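Local atomic coordinates of putative carboxynorspermidine decarboxylase protein (Sinorhizobium meliloti, PDB entry 3MT1), a protein that probably catalyses the pyridoxal 5'-phosphate-dependent decarboxylation of carboxynorspermidine and carboxyspermidine, giving norspermidine and spermidine. Residues H266-L271 against K328-N333; F39-V44 against P338-R343; H201-D206 against S235-T240. One frame throughout, in Å; residues are numbered along the deposited sequence.

Interaction 1: residues H266-L271 against K328-N333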
ATOM      1  N   HIS B 266      -2.590  -3.497  -5.536  1.00 33.29           N
ATOM      2  CA  HIS B 266      -3.790  -3.083  -6.304  1.00 33.74           C
ATOM      3  C   HIS B 266      -5.112  -3.122  -5.565  1.00 33.43           C
ATOM      4  O   HIS B 266      -6.049  -2.469  -5.987  1.00 34.80           O
ATOM      5  CB  HIS B 266      -3.902  -3.868  -7.615  1.00 32.45           C
ATOM      6  CG  HIS B 266      -2.657  -3.802  -8.435  1.00 34.28           C
ATOM      7  ND1 HIS B 266      -2.239  -4.829  -9.253  1.00 34.87           N
ATOM      8  CD2 HIS B 266      -1.712  -2.829  -8.539  1.00 34.07           C
ATOM      9  CE1 HIS B 266      -1.104  -4.484  -9.839  1.00 34.66           C
ATOM     10  NE2 HIS B 266      -0.758  -3.280  -9.416  1.00 32.66           N
HETATM   11  N   MSE B 267      -5.186  -3.884  -4.478  1.00 33.39           N
HETATM   12  CA  MSE B 267      -6.427  -4.072  -3.717  1.00 33.28           C
HETATM   13  C   MSE B 267      -6.033  -4.361  -2.264  1.00 33.39           C
HETATM   14  O   MSE B 267      -6.330  -5.413  -1.690  1.00 32.89           O
HETATM   15  CB  MSE B 267      -7.232  -5.204  -4.350  1.00 34.20           C
HETATM   16  CG  MSE B 267      -8.152  -4.769  -5.537  1.00 35.90           C
HETATM   17 SE   MSE B 267      -9.181  -6.355  -6.068  0.75 45.38          SE
HETATM   18  CE  MSE B 267     -10.770  -6.002  -4.960  1.00 42.91           C
ATOM     19  N   LEU B 268      -5.318  -3.393  -1.696  1.00 33.01           N
ATOM     20  CA  LEU B 268      -4.508  -3.596  -0.534  1.00 33.37           C
ATOM     21  C   LEU B 268      -5.349  -3.896   0.696  1.00 34.67           C
ATOM     22  O   LEU B 268      -4.894  -4.577   1.606  1.00 35.27           O
ATOM     23  CB  LEU B 268      -3.602  -2.379  -0.343  1.00 33.67           C
ATOM     24  CG  LEU B 268      -2.796  -2.161   0.956  1.00 35.36           C
ATOM     25  CD1 LEU B 268      -1.751  -3.275   1.199  1.00 35.75           C
ATOM     26  CD2 LEU B 268      -2.135  -0.759   1.027  1.00 33.81           C
ATOM     27  N   ASP B 269      -6.574  -3.381   0.731  1.00 35.60           N
ATOM     28  CA  ASP B 269      -7.517  -3.771   1.788  1.00 37.26           C
ATOM     29  C   ASP B 269      -7.680  -5.285   1.902  1.00 36.84           C
ATOM     30  O   ASP B 269      -7.810  -5.800   3.005  1.00 38.37           O
ATOM     31  CB  ASP B 269      -8.876  -3.050   1.674  1.00 38.63           C
ATOM     32  CG  ASP B 269      -8.942  -1.767   2.559  1.00 41.51           C
ATOM     33  OD1 ASP B 269      -7.892  -1.133   2.745  1.00 42.55           O
ATOM     34  OD2 ASP B 269     -10.026  -1.393   3.081  1.00 44.14           O
ATOM     35  N   LEU B 270      -7.634  -6.002   0.786  1.00 35.07           N
ATOM     36  CA  LEU B 270      -7.712  -7.467   0.857  1.00 35.51           C
ATOM     37  C   LEU B 270      -6.557  -8.066   1.610  1.00 36.18           C
ATOM     38  O   LEU B 270      -6.730  -9.025   2.367  1.00 38.12           O
ATOM     39  CB  LEU B 270      -7.804  -8.137  -0.518  1.00 34.55           C
ATOM     40  CG  LEU B 270      -8.913  -7.604  -1.436  1.00 33.30           C
ATOM     41  CD1 LEU B 270      -8.966  -8.436  -2.698  1.00 28.34           C
ATOM     42  CD2 LEU B 270     -10.290  -7.555  -0.683  1.00 32.40           C
ATOM     43  N   LEU B 271      -5.362  -7.524   1.401  1.00 34.97           N
ATOM     44  CA  LEU B 271      -4.246  -8.030   2.134  1.00 34.52           C
ATOM     45  C   LEU B 271      -4.363  -7.596   3.590  1.00 35.70           C
ATOM     46  O   LEU B 271      -4.249  -8.432   4.470  1.00 37.79           O
ATOM     47  CB  LEU B 271      -2.925  -7.611   1.507  1.00 33.81           C
ATOM     48  CG  LEU B 271      -1.665  -8.125   2.234  1.00 34.36           C
ATOM     49  CD1 LEU B 271      -1.630  -9.662   2.344  1.00 30.73           C
ATOM     50  CD2 LEU B 271      -0.412  -7.616   1.543  1.00 35.29           C
ATOM     51  N   LYS B 328      -4.927   3.753  -2.769  1.00 32.53           N
ATOM     52  CA  LYS B 328      -3.846   3.207  -1.981  1.00 32.11           C
ATOM     53  C   LYS B 328      -3.004   2.234  -2.787  1.00 30.36           C
ATOM     54  O   LYS B 328      -2.250   1.459  -2.238  1.00 29.89           O
ATOM     55  CB  LYS B 328      -4.338   2.631  -0.641  1.00 32.64           C
ATOM     56  CG  LYS B 328      -5.488   1.625  -0.730  1.00 34.21           C
ATOM     57  CD  LYS B 328      -5.750   0.994   0.653  1.00 35.57           C
ATOM     58  CE  LYS B 328      -6.961   1.604   1.312  1.00 35.60           C
ATOM     59  NZ  LYS B 328      -6.932   1.486   2.768  1.00 34.04           N
ATOM     60  N   LYS B 329      -3.111   2.316  -4.102  1.00 29.27           N
ATOM     61  CA  LYS B 329      -2.288   1.499  -4.958  1.00 28.01           C
ATOM     62  C   LYS B 329      -0.829   1.910  -4.901  1.00 28.56           C
ATOM     63  O   LYS B 329      -0.497   3.081  -4.694  1.00 29.67           O
ATOM     64  CB  LYS B 329      -2.810   1.563  -6.381  1.00 29.07           C
ATOM     65  CG  LYS B 329      -2.797   2.946  -7.033  1.00 27.66           C
ATOM     66  CD  LYS B 329      -3.419   2.861  -8.449  1.00 27.85           C
ATOM     67  CE  LYS B 329      -3.961   4.236  -8.898  1.00 29.88           C
ATOM     68  NZ  LYS B 329      -2.866   5.242  -8.740  1.00 28.84           N
ATOM     69  N   ASN B 330       0.053   0.949  -5.098  1.00 27.92           N
ATOM     70  CA  ASN B 330       1.485   1.216  -4.993  1.00 28.57           C
ATOM     71  C   ASN B 330       2.328   0.381  -6.005  1.00 29.16           C
ATOM     72  O   ASN B 330       1.796  -0.481  -6.737  1.00 28.34           O
ATOM     73  CB  ASN B 330       1.913   0.932  -3.560  1.00 28.01           C
ATOM     74  CG  ASN B 330       1.578  -0.472  -3.153  1.00 28.51           C
ATOM     75  OD1 ASN B 330       2.329  -1.402  -3.460  1.00 31.35           O
ATOM     76  ND2 ASN B 330       0.417  -0.660  -2.507  1.00 26.11           N
ATOM     77  N   TRP B 331       3.642   0.604  -5.984  1.00 30.30           N
ATOM     78  CA  TRP B 331       4.570   0.023  -6.943  1.00 30.95           C
ATOM     79  C   TRP B 331       5.319  -1.190  -6.388  1.00 32.35           C
ATOM     80  O   TRP B 331       6.421  -1.519  -6.821  1.00 32.55           O
ATOM     81  CB  TRP B 331       5.577   1.087  -7.294  1.00 32.61           C
ATOM     82  CG  TRP B 331       5.069   2.060  -8.243  1.00 32.14           C
ATOM     83  CD1 TRP B 331       4.874   3.384  -8.023  1.00 29.11           C
ATOM     84  CD2 TRP B 331       4.673   1.801  -9.600  1.00 30.69           C
ATOM     85  NE1 TRP B 331       4.389   3.976  -9.163  1.00 31.67           N
ATOM     86  CE2 TRP B 331       4.264   3.034 -10.149  1.00 31.06           C
ATOM     87  CE3 TRP B 331       4.638   0.651 -10.405  1.00 29.07           C
ATOM     88  CZ2 TRP B 331       3.814   3.154 -11.476  1.00 32.46           C
ATOM     89  CZ3 TRP B 331       4.201   0.763 -11.724  1.00 29.14           C
ATOM     90  CH2 TRP B 331       3.803   2.002 -12.252  1.00 30.79           C
ATOM     91  N   PHE B 332       4.721  -1.853  -5.399  1.00 32.70           N
ATOM     92  CA  PHE B 332       5.302  -3.043  -4.836  1.00 33.17           C
ATOM     93  C   PHE B 332       5.743  -4.027  -5.922  1.00 33.20           C
ATOM     94  O   PHE B 332       4.964  -4.344  -6.852  1.00 32.42           O
ATOM     95  CB  PHE B 332       4.249  -3.685  -3.991  1.00 33.48           C
ATOM     96  CG  PHE B 332       4.673  -4.969  -3.378  1.00 37.98           C
ATOM     97  CD1 PHE B 332       5.707  -5.001  -2.436  1.00 42.58           C
ATOM     98  CD2 PHE B 332       4.035  -6.152  -3.733  1.00 41.44           C
ATOM     99  CE1 PHE B 332       6.098  -6.205  -1.853  1.00 45.39           C
ATOM    100  CE2 PHE B 332       4.416  -7.370  -3.139  1.00 45.09           C
ATOM    101  CZ  PHE B 332       5.434  -7.389  -2.197  1.00 44.68           C
ATOM    102  N   ASN B 333       6.991  -4.485  -5.800  1.00 33.70           N
ATOM    103  CA  ASN B 333       7.634  -5.402  -6.743  1.00 34.22           C
ATOM    104  C   ASN B 333       7.910  -4.783  -8.121  1.00 33.86           C
ATOM    105  O   ASN B 333       8.430  -5.446  -9.005  1.00 35.12           O
ATOM    106  CB  ASN B 333       6.824  -6.722  -6.879  1.00 34.13           C
ATOM    107  CG  ASN B 333       7.273  -7.824  -5.876  1.00 36.34           C
ATOM    108  OD1 ASN B 333       7.684  -7.534  -4.747  1.00 38.93           O
ATOM    109  ND2 ASN B 333       7.188  -9.092  -6.305  1.00 36.45           N
TER
HETATM  110  O   HOH W   1       1.453  -1.354  -9.437  1.00 29.06           O
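Leu-268 and Asp-269 both lie against the side chain of Lys-328, while His-266, just ahead of them, reaches the same loop through a water. That water sits in the plane of the imidazole at its edge, 2.9 Å from His-266 NE2, and donates to the backbone O of Asn-330. Next comes Leu-268, where a chi1 of 168° turns the branch toward Lys-328; its CD2 settles 4.0 Å from Lys-328 CD, the two side chains crossing nearly at right angles. Asn-330 lies beside this methyl with its amide occupied: ND2 bonds to the backbone O of Glu-264 of its own chain, and OD1 takes the N-H of Phe-332 at 3.1 Å, on a lone pair in the carbonyl plane, forming an Asx turn. Asp-269, predicted to bind substrate, follows on the helix. Lys-328 bends at chi3 (102°) and brings NZ to 2.8 Å from Asp-269 OD1, on the syn side but 27° out of the carboxylate plane. The same ammonium also pairs with Glu-264 of the second subunit. One lysine thus pairs with a carboxylate from each subunit, which would probably tie the placing of a residue predicted to bind substrate to the dimer interface.

Interaction 2: residues F39-V44 against P338-R343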
ATOM      1  N   PHE B  39     -12.548   7.034  -2.281  1.00 33.04           N
ATOM      2  CA  PHE B  39     -12.597   7.151  -3.752  1.00 32.01           C
ATOM      3  C   PHE B  39     -12.344   8.582  -4.151  1.00 30.80           C
ATOM      4  O   PHE B  39     -13.067   9.458  -3.744  1.00 30.12           O
ATOM      5  CB  PHE B  39     -13.957   6.741  -4.247  1.00 32.35           C
ATOM      6  CG  PHE B  39     -14.097   6.751  -5.737  1.00 33.64           C
ATOM      7  CD1 PHE B  39     -14.614   7.891  -6.403  1.00 33.69           C
ATOM      8  CD2 PHE B  39     -13.782   5.612  -6.479  1.00 32.52           C
ATOM      9  CE1 PHE B  39     -14.782   7.899  -7.809  1.00 34.12           C
ATOM     10  CE2 PHE B  39     -13.922   5.609  -7.887  1.00 34.67           C
ATOM     11  CZ  PHE B  39     -14.437   6.745  -8.559  1.00 34.98           C
ATOM     12  N   ALA B  40     -11.303   8.796  -4.947  1.00 30.05           N
ATOM     13  CA  ALA B  40     -10.836  10.111  -5.334  1.00 28.61           C
ATOM     14  C   ALA B  40     -10.396  10.103  -6.809  1.00 29.43           C
ATOM     15  O   ALA B  40      -9.498  10.836  -7.239  1.00 29.64           O
ATOM     16  CB  ALA B  40      -9.727  10.544  -4.412  1.00 27.00           C
ATOM     17  N   THR B  41     -11.087   9.291  -7.601  1.00 29.86           N
ATOM     18  CA  THR B  41     -10.792   9.176  -9.011  1.00 30.74           C
ATOM     19  C   THR B  41     -11.504  10.319  -9.725  1.00 31.17           C
ATOM     20  O   THR B  41     -12.626  10.152 -10.266  1.00 31.62           O
ATOM     21  CB  THR B  41     -11.241   7.843  -9.515  1.00 30.73           C
ATOM     22  OG1 THR B  41     -10.481   6.852  -8.841  1.00 32.41           O
ATOM     23  CG2 THR B  41     -10.992   7.695 -11.003  1.00 33.07           C
ATOM     24  N   TRP B  42     -10.825  11.459  -9.741  1.00 30.19           N
ATOM     25  CA  TRP B  42     -11.461  12.715 -10.075  1.00 30.87           C
ATOM     26  C   TRP B  42     -12.027  12.838 -11.501  1.00 33.30           C
ATOM     27  O   TRP B  42     -12.968  13.594 -11.705  1.00 33.82           O
ATOM     28  CB  TRP B  42     -10.577  13.912  -9.722  1.00 30.19           C
ATOM     29  CG  TRP B  42      -9.176  13.898 -10.265  1.00 30.13           C
ATOM     30  CD1 TRP B  42      -8.056  13.375  -9.659  1.00 27.69           C
ATOM     31  CD2 TRP B  42      -8.741  14.462 -11.484  1.00 30.93           C
ATOM     32  NE1 TRP B  42      -6.976  13.548 -10.441  1.00 29.54           N
ATOM     33  CE2 TRP B  42      -7.352  14.239 -11.567  1.00 33.48           C
ATOM     34  CE3 TRP B  42      -9.382  15.158 -12.511  1.00 33.53           C
ATOM     35  CZ2 TRP B  42      -6.588  14.661 -12.666  1.00 35.30           C
ATOM     36  CZ3 TRP B  42      -8.620  15.600 -13.599  1.00 37.44           C
ATOM     37  CH2 TRP B  42      -7.242  15.333 -13.675  1.00 36.47           C
ATOM     38  N   SER B  43     -11.520  12.064 -12.459  1.00 34.24           N
ATOM     39  CA  SER B  43     -12.052  12.154 -13.816  1.00 36.45           C
ATOM     40  C   SER B  43     -13.546  11.812 -13.956  1.00 37.29           C
ATOM     41  O   SER B  43     -14.133  12.044 -15.044  1.00 38.26           O
ATOM     42  CB  SER B  43     -11.266  11.256 -14.770  1.00 38.06           C
ATOM     43  OG  SER B  43     -11.343   9.918 -14.322  1.00 38.37           O
ATOM     44  N   VAL B  44     -14.147  11.246 -12.895  1.00 35.78           N
ATOM     45  CA  VAL B  44     -15.571  10.975 -12.892  1.00 36.36           C
ATOM     46  C   VAL B  44     -16.341  11.927 -11.973  1.00 36.37           C
ATOM     47  O   VAL B  44     -17.552  11.789 -11.814  1.00 36.64           O
ATOM     48  CB  VAL B  44     -15.930   9.452 -12.600  1.00 36.68           C
ATOM     49  CG1 VAL B  44     -15.266   8.505 -13.615  1.00 37.53           C
ATOM     50  CG2 VAL B  44     -15.628   9.043 -11.156  1.00 33.70           C
ATOM     51  N   PRO B 338      -2.382  -0.723 -12.440  1.00 29.35           N
ATOM     52  CA  PRO B 338      -3.454  -0.849 -13.416  1.00 29.70           C
ATOM     53  C   PRO B 338      -3.896   0.477 -13.985  1.00 29.27           C
ATOM     54  O   PRO B 338      -3.946   1.471 -13.272  1.00 29.97           O
ATOM     55  CB  PRO B 338      -4.586  -1.522 -12.617  1.00 30.56           C
ATOM     56  CG  PRO B 338      -3.899  -2.222 -11.446  1.00 30.73           C
ATOM     57  CD  PRO B 338      -2.741  -1.312 -11.132  1.00 29.85           C
ATOM     58  N   ALA B 339      -4.197   0.494 -15.272  1.00 29.08           N
ATOM     59  CA  ALA B 339      -4.746   1.672 -15.921  1.00 28.41           C
ATOM     60  C   ALA B 339      -6.068   2.020 -15.279  1.00 28.04           C
ATOM     61  O   ALA B 339      -6.719   1.172 -14.676  1.00 29.05           O
ATOM     62  CB  ALA B 339      -4.940   1.414 -17.484  1.00 28.85           C
ATOM     63  N   ILE B 340      -6.482   3.265 -15.418  1.00 28.66           N
ATOM     64  CA  ILE B 340      -7.780   3.659 -14.930  1.00 30.08           C
ATOM     65  C   ILE B 340      -8.638   3.845 -16.172  1.00 31.24           C
ATOM     66  O   ILE B 340      -8.260   4.584 -17.085  1.00 31.81           O
ATOM     67  CB  ILE B 340      -7.703   4.964 -14.082  1.00 30.48           C
ATOM     68  CG1 ILE B 340      -6.891   4.736 -12.801  1.00 31.11           C
ATOM     69  CG2 ILE B 340      -9.101   5.515 -13.768  1.00 30.19           C
ATOM     70  CD1 ILE B 340      -6.755   6.046 -11.876  1.00 32.87           C
ATOM     71  N   ALA B 341      -9.770   3.140 -16.217  1.00 32.06           N
ATOM     72  CA  ALA B 341     -10.674   3.184 -17.383  1.00 32.87           C
ATOM     73  C   ALA B 341     -12.156   3.208 -17.043  1.00 33.48           C
ATOM     74  O   ALA B 341     -12.590   2.787 -15.973  1.00 33.46           O
ATOM     75  CB  ALA B 341     -10.369   2.075 -18.331  1.00 33.36           C
ATOM     76  N   ILE B 342     -12.913   3.757 -17.967  1.00 35.28           N
ATOM     77  CA  ILE B 342     -14.357   3.887 -17.832  1.00 37.29           C
ATOM     78  C   ILE B 342     -15.089   3.117 -18.941  1.00 38.97           C
ATOM     79  O   ILE B 342     -14.762   3.296 -20.128  1.00 40.11           O
ATOM     80  CB  ILE B 342     -14.737   5.376 -17.940  1.00 37.79           C
ATOM     81  CG1 ILE B 342     -14.103   6.132 -16.769  1.00 36.05           C
ATOM     82  CG2 ILE B 342     -16.258   5.548 -18.028  1.00 38.28           C
ATOM     83  CD1 ILE B 342     -14.298   7.658 -16.799  1.00 37.93           C
ATOM     84  N   ARG B 343     -16.058   2.270 -18.577  1.00 40.17           N
ATOM     85  CA  ARG B 343     -17.004   1.731 -19.575  1.00 42.21           C
ATOM     86  C   ARG B 343     -18.095   2.770 -19.794  1.00 42.64           C
ATOM     87  O   ARG B 343     -18.850   3.056 -18.881  1.00 43.02           O
ATOM     88  CB  ARG B 343     -17.620   0.398 -19.130  1.00 43.47           C
ATOM     89  CG  ARG B 343     -18.326  -0.357 -20.269  1.00 47.05           C
ATOM     90  CD  ARG B 343     -19.173  -1.523 -19.795  1.00 52.20           C
ATOM     91  NE  ARG B 343     -18.403  -2.770 -19.693  1.00 57.56           N
ATOM     92  CZ  ARG B 343     -18.028  -3.364 -18.548  1.00 59.33           C
ATOM     93  NH1 ARG B 343     -18.341  -2.834 -17.358  1.00 57.26           N
ATOM     94  NH2 ARG B 343     -17.324  -4.503 -18.591  1.00 59.86           N
TER
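Thr-41, Ser-43 and Val-44 rest against Ile-340 and Ile-342 where the two domains of this fold-type III (alanine racemase-like) enzyme meet: residues 39-44 follow the first barrel strand, 31-35, and strand 339-343 belongs to the mixed sheet of the beta domain. Ile-340 and Ile-342, two apart on the strand, present the same face of that sheet to the barrel loop, while Ala-341 points away.

Polar bonds shape the loop and tie it to its surroundings. Thr-41 centres an inverse gamma turn, and its O accepts from Val-44 N at 3.2 Å, leading into the 3-10 turn of residues 42-44. Ser-43 only grazes the end of Ile-342; its OG is hydrogen-bonded to Ser-365 OG of the second subunit, whose Leu-364 packs on Ile-340. The C-terminal tail of the partner therefore covers part of this domain junction.

The contact across the segments is apolar. Thr-41 uses its methyl: CG2 is anti to the backbone N and meets Ile-340 CG2 at 4.0 Å, the two side chains sliding past each other in opposite directions. Val-44 makes the closest approach. In Ile-342 a chi2 near 175° stretches the chain out so that CD1 leads, and it ends 3.4 Å from Val-44 CG1.

Interaction 3: residues H201-D206 against S235-T240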
ATOM      1  N   HIS B 201     -24.924   1.683   4.251  1.00 44.55           N
ATOM      2  CA  HIS B 201     -25.072   1.147   2.887  1.00 45.34           C
ATOM      3  C   HIS B 201     -26.474   1.325   2.322  1.00 45.60           C
ATOM      4  O   HIS B 201     -27.157   0.335   1.997  1.00 46.75           O
ATOM      5  CB  HIS B 201     -24.627  -0.323   2.839  1.00 46.90           C
ATOM      6  CG  HIS B 201     -23.915  -0.696   1.577  1.00 50.02           C
ATOM      7  ND1 HIS B 201     -24.533  -1.360   0.536  1.00 54.32           N
ATOM      8  CD2 HIS B 201     -22.637  -0.477   1.179  1.00 51.53           C
ATOM      9  CE1 HIS B 201     -23.662  -1.554  -0.439  1.00 56.07           C
ATOM     10  NE2 HIS B 201     -22.504  -1.020  -0.075  1.00 54.77           N
ATOM     11  N   PHE B 202     -26.901   2.592   2.211  1.00 44.31           N
ATOM     12  CA  PHE B 202     -28.253   2.906   1.745  1.00 44.63           C
ATOM     13  C   PHE B 202     -28.479   2.833   0.238  1.00 44.65           C
ATOM     14  O   PHE B 202     -29.617   2.905  -0.217  1.00 46.45           O
ATOM     15  CB  PHE B 202     -28.770   4.224   2.309  1.00 44.32           C
ATOM     16  CG  PHE B 202     -27.949   5.405   1.937  1.00 42.53           C
ATOM     17  CD1 PHE B 202     -28.255   6.143   0.792  1.00 40.42           C
ATOM     18  CD2 PHE B 202     -26.878   5.794   2.733  1.00 40.20           C
ATOM     19  CE1 PHE B 202     -27.508   7.246   0.440  1.00 38.34           C
ATOM     20  CE2 PHE B 202     -26.107   6.897   2.382  1.00 39.82           C
ATOM     21  CZ  PHE B 202     -26.427   7.633   1.226  1.00 39.30           C
ATOM     22  N   THR B 203     -27.401   2.684  -0.518  1.00 43.32           N
ATOM     23  CA  THR B 203     -27.453   2.453  -1.964  1.00 43.92           C
ATOM     24  C   THR B 203     -27.518   0.956  -2.325  1.00 45.99           C
ATOM     25  O   THR B 203     -27.546   0.600  -3.509  1.00 46.72           O
ATOM     26  CB  THR B 203     -26.209   3.077  -2.710  1.00 42.99           C
ATOM     27  OG1 THR B 203     -24.992   2.528  -2.179  1.00 39.75           O
ATOM     28  CG2 THR B 203     -26.176   4.602  -2.587  1.00 41.20           C
ATOM     29  N   GLY B 204     -27.526   0.077  -1.330  1.00 46.60           N
ATOM     30  CA  GLY B 204     -27.641  -1.337  -1.625  1.00 50.15           C
ATOM     31  C   GLY B 204     -28.999  -1.661  -2.224  1.00 53.94           C
ATOM     32  O   GLY B 204     -29.997  -0.963  -1.979  1.00 54.08           O
ATOM     33  N   ASP B 205     -29.066  -2.709  -3.030  1.00 56.79           N
ATOM     34  CA  ASP B 205     -30.369  -3.091  -3.560  1.00 60.42           C
ATOM     35  C   ASP B 205     -31.196  -3.547  -2.355  1.00 61.92           C
ATOM     36  O   ASP B 205     -30.657  -4.216  -1.468  1.00 62.24           O
ATOM     37  CB  ASP B 205     -30.240  -4.194  -4.623  1.00 62.03           C
ATOM     38  CG  ASP B 205     -29.395  -3.767  -5.830  1.00 63.14           C
ATOM     39  OD1 ASP B 205     -29.214  -2.542  -6.076  1.00 63.55           O
ATOM     40  OD2 ASP B 205     -28.901  -4.669  -6.542  1.00 65.03           O
ATOM     41  N   ASP B 206     -32.465  -3.134  -2.294  1.00 63.05           N
ATOM     42  CA  ASP B 206     -33.382  -3.585  -1.247  1.00 64.33           C
ATOM     43  C   ASP B 206     -33.290  -2.797   0.059  1.00 62.41           C
ATOM     44  O   ASP B 206     -34.052  -3.043   0.996  1.00 63.49           O
ATOM     45  CB  ASP B 206     -33.209  -5.087  -0.974  1.00 66.49           C
ATOM     46  CG  ASP B 206     -33.554  -5.958  -2.194  1.00 70.08           C
ATOM     47  OD1 ASP B 206     -34.634  -5.712  -2.809  1.00 71.38           O
ATOM     48  OD2 ASP B 206     -32.741  -6.879  -2.516  1.00 69.15           O
ATOM     49  N   SER B 235     -21.264   5.223  -2.408  1.00 34.75           N
ATOM     50  CA  SER B 235     -21.263   5.915  -3.693  1.00 34.37           C
ATOM     51  C   SER B 235     -20.837   5.021  -4.852  1.00 34.44           C
ATOM     52  O   SER B 235     -21.270   5.206  -5.996  1.00 35.11           O
ATOM     53  CB  SER B 235     -20.289   7.089  -3.630  1.00 33.32           C
ATOM     54  OG  SER B 235     -20.619   7.904  -2.530  1.00 35.23           O
ATOM     55  N   ILE B 236     -19.999   4.046  -4.536  1.00 33.04           N
ATOM     56  CA  ILE B 236     -19.151   3.450  -5.524  1.00 33.00           C
ATOM     57  C   ILE B 236     -19.348   1.928  -5.614  1.00 33.69           C
ATOM     58  O   ILE B 236     -18.726   1.253  -6.441  1.00 33.25           O
ATOM     59  CB  ILE B 236     -17.708   3.901  -5.215  1.00 32.28           C
ATOM     60  CG1 ILE B 236     -17.103   4.499  -6.435  1.00 33.90           C
ATOM     61  CG2 ILE B 236     -16.818   2.878  -4.462  1.00 31.83           C
ATOM     62  CD1 ILE B 236     -17.473   5.932  -6.556  1.00 35.89           C
ATOM     63  N   THR B 237     -20.230   1.435  -4.741  1.00 33.58           N
ATOM     64  CA  THR B 237     -20.556   0.031  -4.573  1.00 34.59           C
ATOM     65  C   THR B 237     -20.898  -0.620  -5.917  1.00 36.65           C
ATOM     66  O   THR B 237     -21.688  -0.085  -6.691  1.00 37.34           O
ATOM     67  CB  THR B 237     -21.712  -0.127  -3.509  1.00 34.93           C
ATOM     68  OG1 THR B 237     -21.735  -1.454  -2.959  1.00 37.84           O
ATOM     69  CG2 THR B 237     -23.089   0.200  -4.089  1.00 34.04           C
ATOM     70  N   LYS B 238     -20.271  -1.760  -6.204  1.00 41.23           N
ATOM     71  CA  LYS B 238     -20.604  -2.578  -7.395  1.00 42.75           C
ATOM     72  C   LYS B 238     -20.491  -1.829  -8.729  1.00 42.36           C
ATOM     73  O   LYS B 238     -21.064  -2.253  -9.741  1.00 44.09           O
ATOM     74  CB  LYS B 238     -22.017  -3.176  -7.256  1.00 46.19           C
ATOM     75  CG  LYS B 238     -22.148  -4.162  -6.100  1.00 50.14           C
ATOM     76  CD  LYS B 238     -23.604  -4.536  -5.889  1.00 58.29           C
ATOM     77  CE  LYS B 238     -24.025  -4.307  -4.415  1.00 63.61           C
ATOM     78  NZ  LYS B 238     -23.303  -5.211  -3.445  1.00 62.03           N
ATOM     79  N   SER B 239     -19.770  -0.717  -8.731  1.00 40.39           N
ATOM     80  CA  SER B 239     -19.705   0.109  -9.912  1.00 41.20           C
ATOM     81  C   SER B 239     -18.525  -0.235 -10.763  1.00 39.36           C
ATOM     82  O   SER B 239     -18.538   0.044 -11.967  1.00 40.75           O
ATOM     83  CB  SER B 239     -19.591   1.587  -9.563  1.00 41.56           C
ATOM     84  OG  SER B 239     -18.240   1.897  -9.255  1.00 39.79           O
ATOM     85  N   THR B 240     -17.496  -0.800 -10.136  1.00 37.18           N
ATOM     86  CA  THR B 240     -16.193  -0.900 -10.766  1.00 35.39           C
ATOM     87  C   THR B 240     -15.622  -2.310 -10.662  1.00 34.75           C
ATOM     88  O   THR B 240     -15.793  -2.968  -9.664  1.00 33.23           O
ATOM     89  CB  THR B 240     -15.235   0.101 -10.084  1.00 34.64           C
ATOM     90  OG1 THR B 240     -15.801   1.428 -10.163  1.00 36.31           O
ATOM     91  CG2 THR B 240     -13.817   0.085 -10.702  1.00 31.65           C
TER
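A small contact, one weak hydrogen bond with van der Waals packing beside it, joins two turns beside the mouth of the alpha/beta barrel, with His-201 and Thr-203 on one side and Thr-237 on the other. Residues 201-206 follow the seventh barrel strand, 193-195, and open with a type I turn from His-201 to Gly-204. Residues 235-240 leave the short helix 233-236 through a type II turn, Ile-236 to Ser-239, and enter strand 240-251 of the beta domain, so this is a point where the chain crosses from barrel to sheet.

The imidazole of His-201 points its edge at Thr-237, whose hydroxyl lies in the ring plane. NE2 donates to Thr-237 OG1 over 3.0 Å, but the angle at the hydrogen is only 121°, so the bond is weak. Thr-237 OG1 is carried to the ring by lying anti to its backbone N (chi1 -159°), and this leaves CG2 to pack 3.6 Å from Thr-203 OG1. That second hydroxyl bonds to the backbone O of Ala-234. Gly-204 gives the histidine room, since a side chain there would press on His-201 ND1. The imidazole also comes, side chain to side chain, within about 4 Å of Glu-233, predicted to bind substrate. Replacing His-201 with an alanine would probably leave Thr-237 OG1 without its imidazole partner and open a gap beside Glu-233.

Other bonds hold the second turn. Asn-17 ND2 bonds to the carbonyls of Ser-235 and Thr-237, and Asp-320 takes the N-H of Lys-238. Ile-236 O is gripped twice from the same face of its plane, by Ser-239 N at 3.2 Å and by Ser-239 OG at 2.9 Å, and Thr-240 OG1 in turn donates to Ser-239 OG at 2.6 Å.

How the interactions relate
Interaction 2 touches both of the others: His-266 CD2 packs 3.2 Å from Pro-338 CD toward interaction 1, and Phe-39 CD1 lies 3.5 Å from Ile-236 CD1 toward interaction 3. Interactions 1 and 3 do not touch; their nearest atoms are about 8 Å apart and their centres about 23 Å. Both lie near the predicted substrate site: interaction 1 holds Asp-269, and His-201 of interaction 3 lies beside Glu-233. These two acidic residues, each predicted to bind substrate, have their side chains about 7 Å apart. Interactions 1 and 2 also meet the second subunit, whereas interaction 3 is touched by no other chain of the dimer.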